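Local coordinates for type II restriction enzyme SfiI (PDB 2EZV), which cleaves double-stranded DNA at the sequence 5'-GGCCNNNNNGGCC-3' as a tetrameric type IIF restriction endonuclease, leaving fragments with terminal 5'-phosphates, at residues D4-S9 and I139-L144; E12-E17 and A189-R194; E17-R22 and R84-P89; V183-H188 and P231-E236. All coordinates share one frame; numbering follows the deposited sequence.

Contact 1 of 4, residues D4-S9 and I139-L144; sequences DYRELS and IPHLML
Tyr-5 opens a short 3-10 turn, residues 5-7, and its CA lies 9.2 Å from the CA of His-141, the first residue of strand 141-145. No backbone bond joins the two segments; side chains bridge the gap. Tyr-5 CG stands between the backbone N and the carbonyl carbon (chi1 82°), which directs the ring toward strand 141-145. The rings of Tyr-5 and His-141 meet rim to rim, centroids 5.5 Å apart and planes at 58°, and Tyr-5 CE2 touches His-141 CB at 3.7 Å. Tyr-5 OH reaches Pro-140 CB at 3.7 Å. One face of the tyrosine ring carries Arg-6 CG, offset toward the rim. Arg-6 is held side-on by Asp-4: NE binds OD1 and NH2 binds OD2 at 2.6 Å, both on syn lone pairs. OD1 also takes Arg-6 N on its anti lone pair at 2.9 Å, an Asx turn that fixes the carboxylate, which in turn holds the guanidinium. Arg-6 NH1 comes loosely near Met-143 CE. An alanine at Tyr-5 would probably open a gap beside His-141 and Pro-140 and leave Arg-6 CG without the ring beneath it. This surface contact, just before helix 10-41, also leans on strand 151-167, where Tyr-5 touches Val-155 and His-141 touches Pro-153.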
# COMPACT_ATOMS: atom_id res chain seq x y z
N ASP D 4 -6.61 20.97 -15.65
CA ASP D 4 -6.32 22.23 -14.96
C ASP D 4 -7.58 22.66 -14.21
O ASP D 4 -8.58 23.02 -14.82
CB ASP D 4 -5.94 23.30 -15.98
CG ASP D 4 -5.29 24.52 -15.35
OD1 ASP D 4 -5.84 25.04 -14.35
OD2 ASP D 4 -4.25 24.96 -15.86
N TYR D 5 -7.53 22.64 -12.89
CA TYR D 5 -8.69 23.01 -12.10
C TYR D 5 -9.20 24.42 -12.39
O TYR D 5 -10.38 24.70 -12.21
CB TYR D 5 -8.37 22.87 -10.62
CG TYR D 5 -7.63 24.04 -10.03
CD1 TYR D 5 -8.32 25.04 -9.34
CD2 TYR D 5 -6.25 24.17 -10.18
CE1 TYR D 5 -7.66 26.13 -8.81
CE2 TYR D 5 -5.57 25.27 -9.65
CZ TYR D 5 -6.29 26.24 -8.97
OH TYR D 5 -5.65 27.33 -8.45
N ARG D 6 -8.33 25.32 -12.85
CA ARG D 6 -8.76 26.68 -13.15
C ARG D 6 -9.78 26.71 -14.28
O ARG D 6 -10.60 27.62 -14.37
CB ARG D 6 -7.54 27.55 -13.49
CG ARG D 6 -6.66 27.85 -12.27
CD ARG D 6 -5.29 28.39 -12.65
NE ARG D 6 -4.58 27.50 -13.56
CZ ARG D 6 -3.30 27.66 -13.91
NH1 ARG D 6 -2.59 28.66 -13.41
NH2 ARG D 6 -2.74 26.81 -14.76
N GLU D 7 -9.76 25.70 -15.15
CA GLU D 7 -10.71 25.64 -16.24
C GLU D 7 -12.05 25.10 -15.75
O GLU D 7 -13.00 25.00 -16.52
CB GLU D 7 -10.20 24.75 -17.35
CG GLU D 7 -8.83 25.06 -17.83
CD GLU D 7 -8.45 24.22 -19.01
OE1 GLU D 7 -8.94 23.06 -19.08
OE2 GLU D 7 -7.68 24.70 -19.86
N LEU D 8 -12.11 24.69 -14.48
CA LEU D 8 -13.36 24.19 -13.93
C LEU D 8 -14.20 25.38 -13.53
O LEU D 8 -13.66 26.43 -13.16
CB LEU D 8 -13.13 23.33 -12.69
CG LEU D 8 -12.45 21.96 -12.83
CD1 LEU D 8 -12.53 21.23 -11.49
CD2 LEU D 8 -13.14 21.16 -13.91
N SER D 9 -15.51 25.24 -13.60
CA SER D 9 -16.39 26.32 -13.19
C SER D 9 -16.41 26.27 -11.66
O SER D 9 -16.01 25.27 -11.06
CB SER D 9 -17.80 26.09 -13.73
OG SER D 9 -18.35 24.91 -13.17
N ILE D 139 -1.25 27.86 -0.40
CA ILE D 139 -1.17 28.15 -1.83
C ILE D 139 -2.38 27.60 -2.57
O ILE D 139 -2.99 26.61 -2.15
CB ILE D 139 0.12 27.56 -2.46
CG1 ILE D 139 0.14 26.05 -2.29
CG2 ILE D 139 1.34 28.16 -1.80
CD1 ILE D 139 1.26 25.38 -3.06
N PRO D 140 -2.76 28.24 -3.68
CA PRO D 140 -3.92 27.78 -4.45
C PRO D 140 -3.66 26.43 -5.11
O PRO D 140 -4.59 25.68 -5.39
CB PRO D 140 -4.11 28.90 -5.47
CG PRO D 140 -2.69 29.32 -5.75
CD PRO D 140 -2.09 29.36 -4.36
N HIS D 141 -2.39 26.12 -5.36
CA HIS D 141 -2.04 24.86 -6.00
C HIS D 141 -0.54 24.64 -6.05
O HIS D 141 0.23 25.58 -5.92
CB HIS D 141 -2.61 24.86 -7.43
CG HIS D 141 -2.21 26.05 -8.24
ND1 HIS D 141 -0.92 26.26 -8.69
CD2 HIS D 141 -2.92 27.13 -8.65
CE1 HIS D 141 -0.85 27.40 -9.34
NE2 HIS D 141 -2.05 27.95 -9.33
N LEU D 142 -0.12 23.39 -6.23
CA LEU D 142 1.29 23.04 -6.32
C LEU D 142 1.59 22.64 -7.75
O LEU D 142 0.98 21.72 -8.28
CB LEU D 142 1.62 21.87 -5.39
CG LEU D 142 3.07 21.38 -5.35
CD1 LEU D 142 3.98 22.45 -4.77
CD2 LEU D 142 3.14 20.13 -4.50
N MET D 143 2.54 23.32 -8.38
CA MET D 143 2.88 23.02 -9.76
C MET D 143 3.66 21.71 -9.87
O MET D 143 4.65 21.51 -9.17
CB MET D 143 3.68 24.17 -10.38
CG MET D 143 2.87 25.44 -10.57
SD MET D 143 1.47 25.19 -11.69
CE MET D 143 1.34 26.80 -12.45
N LEU D 144 3.19 20.83 -10.74
CA LEU D 144 3.83 19.54 -10.97
C LEU D 144 4.48 19.57 -12.35
O LEU D 144 3.95 20.19 -13.27
CB LEU D 144 2.79 18.41 -10.91
CG LEU D 144 1.91 18.30 -9.67
CD1 LEU D 144 0.91 17.16 -9.85
CD2 LEU D 144 2.77 18.05 -8.45

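Contact 2 of 4, residues E12-E17 and A189-R194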
# COMPACT_ATOMS: atom_id res chain seq x y z
N GLU D 12 -18.34 23.24 -10.30
CA GLU D 12 -17.62 21.98 -10.45
C GLU D 12 -16.50 21.90 -9.41
O GLU D 12 -16.22 20.83 -8.88
CB GLU D 12 -17.06 21.86 -11.87
CG GLU D 12 -18.14 22.05 -12.92
CD GLU D 12 -17.60 22.16 -14.33
OE1 GLU D 12 -16.53 22.78 -14.53
OE2 GLU D 12 -18.26 21.64 -15.25
N LEU D 13 -15.88 23.05 -9.13
CA LEU D 13 -14.81 23.11 -8.14
C LEU D 13 -15.35 22.72 -6.76
O LEU D 13 -14.73 21.94 -6.05
CB LEU D 13 -14.20 24.51 -8.08
CG LEU D 13 -13.12 24.70 -7.02
CD1 LEU D 13 -12.05 23.64 -7.21
CD2 LEU D 13 -12.51 26.09 -7.13
N GLU D 14 -16.49 23.27 -6.38
CA GLU D 14 -17.08 22.95 -5.07
C GLU D 14 -17.42 21.46 -5.04
O GLU D 14 -17.30 20.80 -4.01
CB GLU D 14 -18.36 23.76 -4.83
CG GLU D 14 -18.18 25.27 -4.80
CD GLU D 14 -19.18 25.95 -3.89
OE1 GLU D 14 -19.79 26.96 -4.30
OE2 GLU D 14 -19.35 25.48 -2.74
N SER D 15 -17.84 20.95 -6.19
CA SER D 15 -18.20 19.56 -6.33
C SER D 15 -17.04 18.63 -5.98
O SER D 15 -17.24 17.62 -5.32
CB SER D 15 -18.68 19.29 -7.75
OG SER D 15 -19.05 17.94 -7.91
N VAL D 16 -15.83 18.97 -6.42
CA VAL D 16 -14.70 18.12 -6.12
C VAL D 16 -14.33 18.22 -4.65
O VAL D 16 -13.78 17.28 -4.07
CB VAL D 16 -13.43 18.45 -6.97
CG1 VAL D 16 -13.82 19.15 -8.24
CG2 VAL D 16 -12.46 19.24 -6.16
N GLU D 17 -14.61 19.37 -4.04
CA GLU D 17 -14.30 19.51 -2.62
C GLU D 17 -15.30 18.65 -1.87
O GLU D 17 -14.97 17.98 -0.90
CB GLU D 17 -14.38 20.98 -2.17
CG GLU D 17 -13.13 21.78 -2.53
CD GLU D 17 -13.20 23.25 -2.13
OE1 GLU D 17 -12.17 23.95 -2.25
OE2 GLU D 17 -14.28 23.72 -1.71
N ALA D 189 -9.57 29.25 -2.58
CA ALA D 189 -9.44 30.68 -2.82
C ALA D 189 -10.35 31.17 -3.96
O ALA D 189 -11.00 32.20 -3.83
CB ALA D 189 -7.98 31.01 -3.14
N ARG D 190 -10.40 30.42 -5.05
CA ARG D 190 -11.23 30.79 -6.21
C ARG D 190 -12.68 31.06 -5.86
O ARG D 190 -13.40 31.68 -6.65
CB ARG D 190 -11.22 29.69 -7.27
CG ARG D 190 -10.03 29.68 -8.20
CD ARG D 190 -10.30 28.68 -9.32
NE ARG D 190 -11.44 29.10 -10.12
CZ ARG D 190 -12.10 28.32 -10.98
NH1 ARG D 190 -11.74 27.06 -11.16
NH2 ARG D 190 -13.12 28.82 -11.67
N LEU D 191 -13.10 30.61 -4.68
CA LEU D 191 -14.48 30.76 -4.23
C LEU D 191 -14.71 31.93 -3.27
O LEU D 191 -15.76 32.01 -2.63
CB LEU D 191 -14.94 29.46 -3.56
CG LEU D 191 -14.91 28.23 -4.47
CD1 LEU D 191 -15.06 26.96 -3.64
CD2 LEU D 191 -16.02 28.35 -5.49
N LYS D 192 -13.74 32.83 -3.17
CA LYS D 192 -13.86 33.97 -2.26
C LYS D 192 -15.13 34.80 -2.49
O LYS D 192 -15.87 35.05 -1.54
CB LYS D 192 -12.63 34.88 -2.36
CG LYS D 192 -12.73 36.09 -1.46
CD LYS D 192 -11.40 36.78 -1.26
CE LYS D 192 -11.57 38.02 -0.40
NZ LYS D 192 -12.35 37.74 0.84
N GLN D 193 -15.37 35.21 -3.73
CA GLN D 193 -16.55 36.02 -4.04
C GLN D 193 -17.84 35.38 -3.51
O GLN D 193 -18.76 36.08 -3.08
CB GLN D 193 -16.65 36.24 -5.55
N ARG D 194 -17.90 34.04 -3.53
CA ARG D 194 -19.07 33.32 -3.05
C ARG D 194 -19.20 33.21 -1.53
O ARG D 194 -20.30 33.29 -1.00
CB ARG D 194 -19.10 31.90 -3.63
CG ARG D 194 -19.46 31.80 -5.10
CD ARG D 194 -19.69 30.34 -5.50
NE ARG D 194 -20.10 30.22 -6.89
CZ ARG D 194 -20.37 29.07 -7.50
NH1 ARG D 194 -20.27 27.92 -6.84
NH2 ARG D 194 -20.74 29.06 -8.77
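Glu-14 and Leu-191 bring their CA atoms to within 8.3 Å where the first turns of helix 10-41 meet a 3-10 turn leading into the short helix 192-195, with Leu-191 at its N-cap position. This is helix packing outside the central sheet of a PDDEXK nuclease fold, and it is apolar at its middle, with charged side chains around it. Leu-191 is the inserted side chain: its CD1 lies 3.7 Å from Glu-14 CG, its CD2 rests on the same carbon, and its CG lies 4.2 Å from Leu-13 CD2. With CG anti to the backbone N (chi1 177°), Leu-13 leans toward the 3-10 turn, and its CD2 lies on the aliphatic part of Arg-190, 3.8 Å from CB. Beyond that part Arg-190 bends at chi3 (64°), and its NH1 binds Leu-8 O just ahead of the long helix. Glu-17 meets Leu-191 tip to tip, OE2 to CD1 at 3.9 Å, but the chief partner of that oxygen is Arg-233, in a salt bridge. Glu-14 divides its carboxylate: OE2 serves Tyr-195 OH and Arg-233, while OE1 faces Arg-194, whose NH1 has Asp-11 as a second carboxylate partner. Two carboxylates around one nitrogen would probably steady the charge of this exposed arginine. In the bond itself Arg-194 NH1 donates to the anti lone pair of Glu-14 OE1 at 2.8 Å, OE1 lying almost in the guanidinium plane and the carboxylate turned 56° from it.

Contact 3 of 4, residues E17-R22 and R84-P89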
# COMPACT_ATOMS: atom_id res chain seq x y z
N GLU D 17 -14.61 19.37 -4.04
CA GLU D 17 -14.30 19.51 -2.62
C GLU D 17 -15.30 18.65 -1.87
O GLU D 17 -14.97 17.98 -0.90
CB GLU D 17 -14.38 20.98 -2.17
CG GLU D 17 -13.13 21.78 -2.53
CD GLU D 17 -13.20 23.25 -2.13
OE1 GLU D 17 -12.17 23.95 -2.25
OE2 GLU D 17 -14.28 23.72 -1.71
N LYS D 18 -16.53 18.63 -2.37
CA LYS D 18 -17.58 17.85 -1.75
C LYS D 18 -17.28 16.35 -1.78
O LYS D 18 -17.44 15.68 -0.77
CB LYS D 18 -18.92 18.11 -2.45
CG LYS D 18 -20.13 17.61 -1.68
CD LYS D 18 -21.38 17.89 -2.47
CE LYS D 18 -22.64 17.56 -1.69
NZ LYS D 18 -23.87 17.78 -2.52
N GLN D 19 -16.83 15.82 -2.92
CA GLN D 19 -16.54 14.39 -2.97
C GLN D 19 -15.27 14.07 -2.18
O GLN D 19 -15.10 12.96 -1.68
CB GLN D 19 -16.46 13.87 -4.42
CG GLN D 19 -15.21 14.23 -5.22
CD GLN D 19 -15.21 13.57 -6.60
OE1 GLN D 19 -16.10 13.82 -7.41
NE2 GLN D 19 -14.21 12.74 -6.87
N THR D 20 -14.38 15.05 -2.06
CA THR D 20 -13.16 14.85 -1.28
C THR D 20 -13.61 14.71 0.18
O THR D 20 -13.22 13.78 0.88
CB THR D 20 -12.22 16.06 -1.39
OG1 THR D 20 -11.70 16.14 -2.72
CG2 THR D 20 -11.06 15.95 -0.40
N LEU D 21 -14.48 15.62 0.60
CA LEU D 21 -14.99 15.60 1.96
C LEU D 21 -15.76 14.32 2.26
O LEU D 21 -15.53 13.67 3.28
CB LEU D 21 -15.88 16.82 2.18
CG LEU D 21 -16.29 17.23 3.60
CD1 LEU D 21 -17.74 16.92 3.81
CD2 LEU D 21 -15.44 16.54 4.64
N ARG D 22 -16.66 13.95 1.35
CA ARG D 22 -17.47 12.74 1.52
C ARG D 22 -16.61 11.50 1.77
O ARG D 22 -16.90 10.71 2.66
CB ARG D 22 -18.36 12.50 0.29
CG ARG D 22 -19.31 11.33 0.47
CD ARG D 22 -20.24 11.57 1.66
NE ARG D 22 -21.09 10.42 1.96
CZ ARG D 22 -20.66 9.29 2.53
NH1 ARG D 22 -19.38 9.16 2.85
NH2 ARG D 22 -21.51 8.30 2.78
N ARG D 84 -2.00 13.75 -5.08
CA ARG D 84 -2.60 12.59 -5.73
C ARG D 84 -3.51 12.97 -6.89
O ARG D 84 -3.76 14.14 -7.13
CB ARG D 84 -3.45 11.85 -4.69
CG ARG D 84 -4.63 12.73 -4.23
CD ARG D 84 -5.44 12.19 -3.08
NE ARG D 84 -6.68 12.97 -2.96
CZ ARG D 84 -7.65 12.75 -2.07
NH1 ARG D 84 -7.54 11.78 -1.18
NH2 ARG D 84 -8.75 13.49 -2.11
N TRP D 85 -3.99 11.96 -7.62
CA TRP D 85 -4.92 12.17 -8.72
C TRP D 85 -6.31 11.87 -8.16
O TRP D 85 -6.51 10.83 -7.52
CB TRP D 85 -4.67 11.20 -9.88
CG TRP D 85 -3.42 11.44 -10.67
CD1 TRP D 85 -2.28 10.71 -10.63
CD2 TRP D 85 -3.24 12.42 -11.70
NE1 TRP D 85 -1.39 11.16 -11.58
CE2 TRP D 85 -1.96 12.21 -12.25
CE3 TRP D 85 -4.04 13.45 -12.22
CZ2 TRP D 85 -1.45 12.99 -13.30
CZ3 TRP D 85 -3.54 14.23 -13.26
CH2 TRP D 85 -2.25 13.99 -13.79
N LEU D 86 -7.26 12.76 -8.39
CA LEU D 86 -8.60 12.54 -7.91
C LEU D 86 -9.52 12.27 -9.10
O LEU D 86 -9.84 13.18 -9.87
CB LEU D 86 -9.09 13.76 -7.13
CG LEU D 86 -10.51 13.68 -6.55
CD1 LEU D 86 -10.55 12.57 -5.50
CD2 LEU D 86 -10.92 15.02 -5.94
N PRO D 87 -9.95 11.02 -9.27
CA PRO D 87 -10.84 10.75 -10.41
C PRO D 87 -12.21 11.38 -10.20
O PRO D 87 -12.73 11.40 -9.09
CB PRO D 87 -10.90 9.22 -10.45
CG PRO D 87 -10.65 8.82 -9.04
CD PRO D 87 -9.58 9.77 -8.57
N SER D 88 -12.78 11.92 -11.27
CA SER D 88 -14.10 12.53 -11.19
C SER D 88 -14.64 12.75 -12.59
O SER D 88 -13.92 12.61 -13.57
CB SER D 88 -14.02 13.89 -10.47
OG SER D 88 -13.57 14.90 -11.35
N PRO D 89 -15.92 13.09 -12.71
CA PRO D 89 -16.45 13.30 -14.06
C PRO D 89 -15.93 14.58 -14.69
O PRO D 89 -16.04 14.77 -15.89
CB PRO D 89 -17.96 13.29 -13.83
CG PRO D 89 -18.08 13.85 -12.46
CD PRO D 89 -16.99 13.17 -11.70
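Gln-19 and Thr-20 pack helix 10-41 against the end of strand 80-86, a member of the central mixed sheet. The axes of helix segment 17-22 and strand segment 84-86 pass 11.6 Å apart, at 110°. One hydrogen bond joins the helix to the loop just past the strand: Gln-19 NE2 donates to Pro-87 O at 3.0 Å, moderately bent (140°), with the oxygen close to the amide plane. Gln-19 CG stands between the backbone N and the carbonyl carbon (chi1 75°), and the chain then runs extended, which carries its amide to the loop. NE2 also lies 3.8 Å from Leu-86 CG, and OE1 lies 3.7 Å from Ser-88 CB. Thr-20 OG1 touches Leu-86 CD2 at 3.5 Å, while its polar bonds go to Val-16 O and Gln-95 NE2. Its methyl CG2 meets Arg-84 NH2 at 3.8 Å; that arginine is taken up by Glu-66 and Gln-95. Pro-89 of the second subunit packs on Gln-19, so the contact borders a subunit interface. A long helix laid across a sheet whose neighbouring strands 80-86 and 93-104 are antiparallel is typical of the PDDEXK nuclease core; here Asp-79, just before the first strand, and Asp-100, on the second, bind calcium.

Contact 4 of 4, residues V183-H188 and P231-E236; sequences VLSLPH and PWRLQE
The guanidinium of Arg-233 is sandwiched between Pro-187 and Trp-232, with its edge to strand 176-186. Pro-187 CB sits 3.6 Å above the centre of one guanidinium face and Trp-232 CH2 sits 3.6 Å over the opposite one, while NH1 donates to Ser-185 O at 3.1 Å. That oxygen lies near the guanidinium plane, yet the donor stands 73° above the carbonyl plane. The chain is extended from CG to NE, its CB, CG and CD all brushing Ser-185 O. An antiparallel pairing sets this up: Ser-185 N bonds to Arg-233 O, and Val-183 and Gln-235 form a hydrogen-bonded pair, N to O at 3.0 Å in both directions. Leu-184 and Leu-234 form a non-hydrogen-bonded pair whose side chains lie side by side, pointing the same way, CG to CD2 at 3.7 Å. Their face lies against Phe-223 of helix 223-229, whereas Val-183 and Gln-235 meet Leu-21 of helix 10-41. Gln-235, bent at chi2, turns its NE2 back to Trp-232 O at 2.7 Å, bracing the 3-10 turn 231-233 that carries the tryptophan. Farther out, Arg-233 NE bonds to Tyr-195 OH, and NH2 bridges to Glu-14 and Glu-17 of helix 10-41. An alanine at Arg-233 would probably leave these two carboxylates without their shared cation and open a gap between Pro-187 and Trp-232. A buried guanidinium matched by two acids is likely to stay charged, and it ties the edge of the sheet to the long helix.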
# COMPACT_ATOMS: atom_id res chain seq x y z
N VAL D 183 -16.07 17.49 10.74
CA VAL D 183 -15.19 17.57 9.59
C VAL D 183 -15.59 18.79 8.79
O VAL D 183 -16.76 18.96 8.44
CB VAL D 183 -15.30 16.31 8.72
CG1 VAL D 183 -14.08 16.22 7.82
CG2 VAL D 183 -15.41 15.06 9.59
N LEU D 184 -14.62 19.66 8.52
CA LEU D 184 -14.89 20.88 7.76
C LEU D 184 -14.14 20.97 6.43
O LEU D 184 -12.98 20.59 6.32
CB LEU D 184 -14.54 22.12 8.59
CG LEU D 184 -15.31 22.44 9.87
CD1 LEU D 184 -15.08 21.40 10.95
CD2 LEU D 184 -14.86 23.79 10.37
N SER D 185 -14.84 21.50 5.43
CA SER D 185 -14.28 21.69 4.10
C SER D 185 -14.25 23.19 3.86
O SER D 185 -15.30 23.83 3.74
CB SER D 185 -15.18 21.00 3.05
OG SER D 185 -14.72 21.24 1.73
N LEU D 186 -13.06 23.76 3.81
CA LEU D 186 -12.93 25.19 3.59
C LEU D 186 -12.79 25.47 2.11
O LEU D 186 -11.91 24.93 1.44
CB LEU D 186 -11.74 25.76 4.35
CG LEU D 186 -11.83 25.56 5.87
CD1 LEU D 186 -10.70 26.32 6.54
CD2 LEU D 186 -13.18 26.04 6.39
N PRO D 187 -13.65 26.34 1.58
CA PRO D 187 -13.63 26.70 0.17
C PRO D 187 -12.31 27.23 -0.37
O PRO D 187 -11.63 28.04 0.26
CB PRO D 187 -14.79 27.70 0.05
CG PRO D 187 -14.87 28.29 1.43
CD PRO D 187 -14.68 27.10 2.31
N HIS D 188 -11.96 26.74 -1.56
CA HIS D 188 -10.74 27.15 -2.23
C HIS D 188 -10.76 28.66 -2.48
O HIS D 188 -11.83 29.28 -2.58
CB HIS D 188 -10.62 26.38 -3.55
CG HIS D 188 -9.34 26.64 -4.29
ND1 HIS D 188 -9.14 27.79 -5.04
CD2 HIS D 188 -8.22 25.90 -4.42
CE1 HIS D 188 -7.94 27.74 -5.59
NE2 HIS D 188 -7.36 26.60 -5.23
N PRO D 231 -24.43 24.00 3.86
CA PRO D 231 -24.64 22.85 4.75
C PRO D 231 -23.63 21.70 4.69
O PRO D 231 -23.14 21.26 5.74
CB PRO D 231 -26.05 22.39 4.39
CG PRO D 231 -26.73 23.67 4.05
CD PRO D 231 -25.70 24.37 3.20
N TRP D 232 -23.31 21.22 3.50
CA TRP D 232 -22.38 20.09 3.40
C TRP D 232 -20.95 20.37 3.80
O TRP D 232 -20.19 19.45 4.05
CB TRP D 232 -22.41 19.45 2.00
CG TRP D 232 -21.94 20.33 0.88
CD1 TRP D 232 -22.73 21.01 0.00
CD2 TRP D 232 -20.59 20.58 0.48
NE1 TRP D 232 -21.95 21.67 -0.92
CE2 TRP D 232 -20.63 21.42 -0.65
CE3 TRP D 232 -19.34 20.17 0.97
CZ2 TRP D 232 -19.48 21.87 -1.30
CZ3 TRP D 232 -18.19 20.62 0.32
CH2 TRP D 232 -18.27 21.46 -0.80
N ARG D 233 -20.58 21.64 3.87
CA ARG D 233 -19.21 21.98 4.25
C ARG D 233 -18.95 21.77 5.74
O ARG D 233 -17.84 21.97 6.21
CB ARG D 233 -18.89 23.42 3.86
CG ARG D 233 -18.60 23.57 2.38
CD ARG D 233 -18.15 24.97 2.02
NE ARG D 233 -17.87 25.08 0.60
CZ ARG D 233 -16.76 24.64 0.00
NH1 ARG D 233 -15.81 24.07 0.71
NH2 ARG D 233 -16.62 24.77 -1.31
N LEU D 234 -19.98 21.36 6.48
CA LEU D 234 -19.84 21.10 7.91
C LEU D 234 -20.51 19.77 8.21
O LEU D 234 -21.74 19.64 8.13
CB LEU D 234 -20.50 22.23 8.72
CG LEU D 234 -20.38 22.28 10.25
CD1 LEU D 234 -21.33 21.30 10.88
CD2 LEU D 234 -18.94 22.01 10.67
N GLN D 235 -19.71 18.77 8.54
CA GLN D 235 -20.22 17.45 8.86
C GLN D 235 -19.98 17.14 10.34
O GLN D 235 -19.09 17.71 10.97
CB GLN D 235 -19.53 16.38 8.01
CG GLN D 235 -19.72 16.55 6.51
CD GLN D 235 -21.18 16.50 6.10
OE1 GLN D 235 -21.95 15.70 6.60
NE2 GLN D 235 -21.55 17.36 5.15
N GLU D 236 -20.77 16.22 10.88
CA GLU D 236 -20.64 15.88 12.28
C GLU D 236 -20.87 14.40 12.53
O GLU D 236 -21.95 13.88 12.24
CB GLU D 236 -21.65 16.68 13.11
CG GLU D 236 -21.46 16.56 14.61
CD GLU D 236 -22.63 17.11 15.41
OE1 GLU D 236 -23.31 18.04 14.92
OE2 GLU D 236 -22.85 16.61 16.54

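Overall arrangement
From the N terminus, contact 1 joins the residues before helix 10-41 to strand 141-145, closing a loop of 129 residues. Contact 2 opens next, inside that loop, but closes beyond it at 189-194, so the two cross, and they touch where the segment before the helix meets 189-194. Contact 3, starting at Glu-17, which it shares with contact 2, closes early at 84-89 and is nested inside both loops. Contact 4 opens at 183-188, after contacts 1 and 3 have closed, and crosses contact 2 by ending at 231-236. Together they fasten helix 10-41 and the segment before it to strands 80-86, 141-145, 176-186 and 234-238 of one mixed sheet, and to helix 192-195.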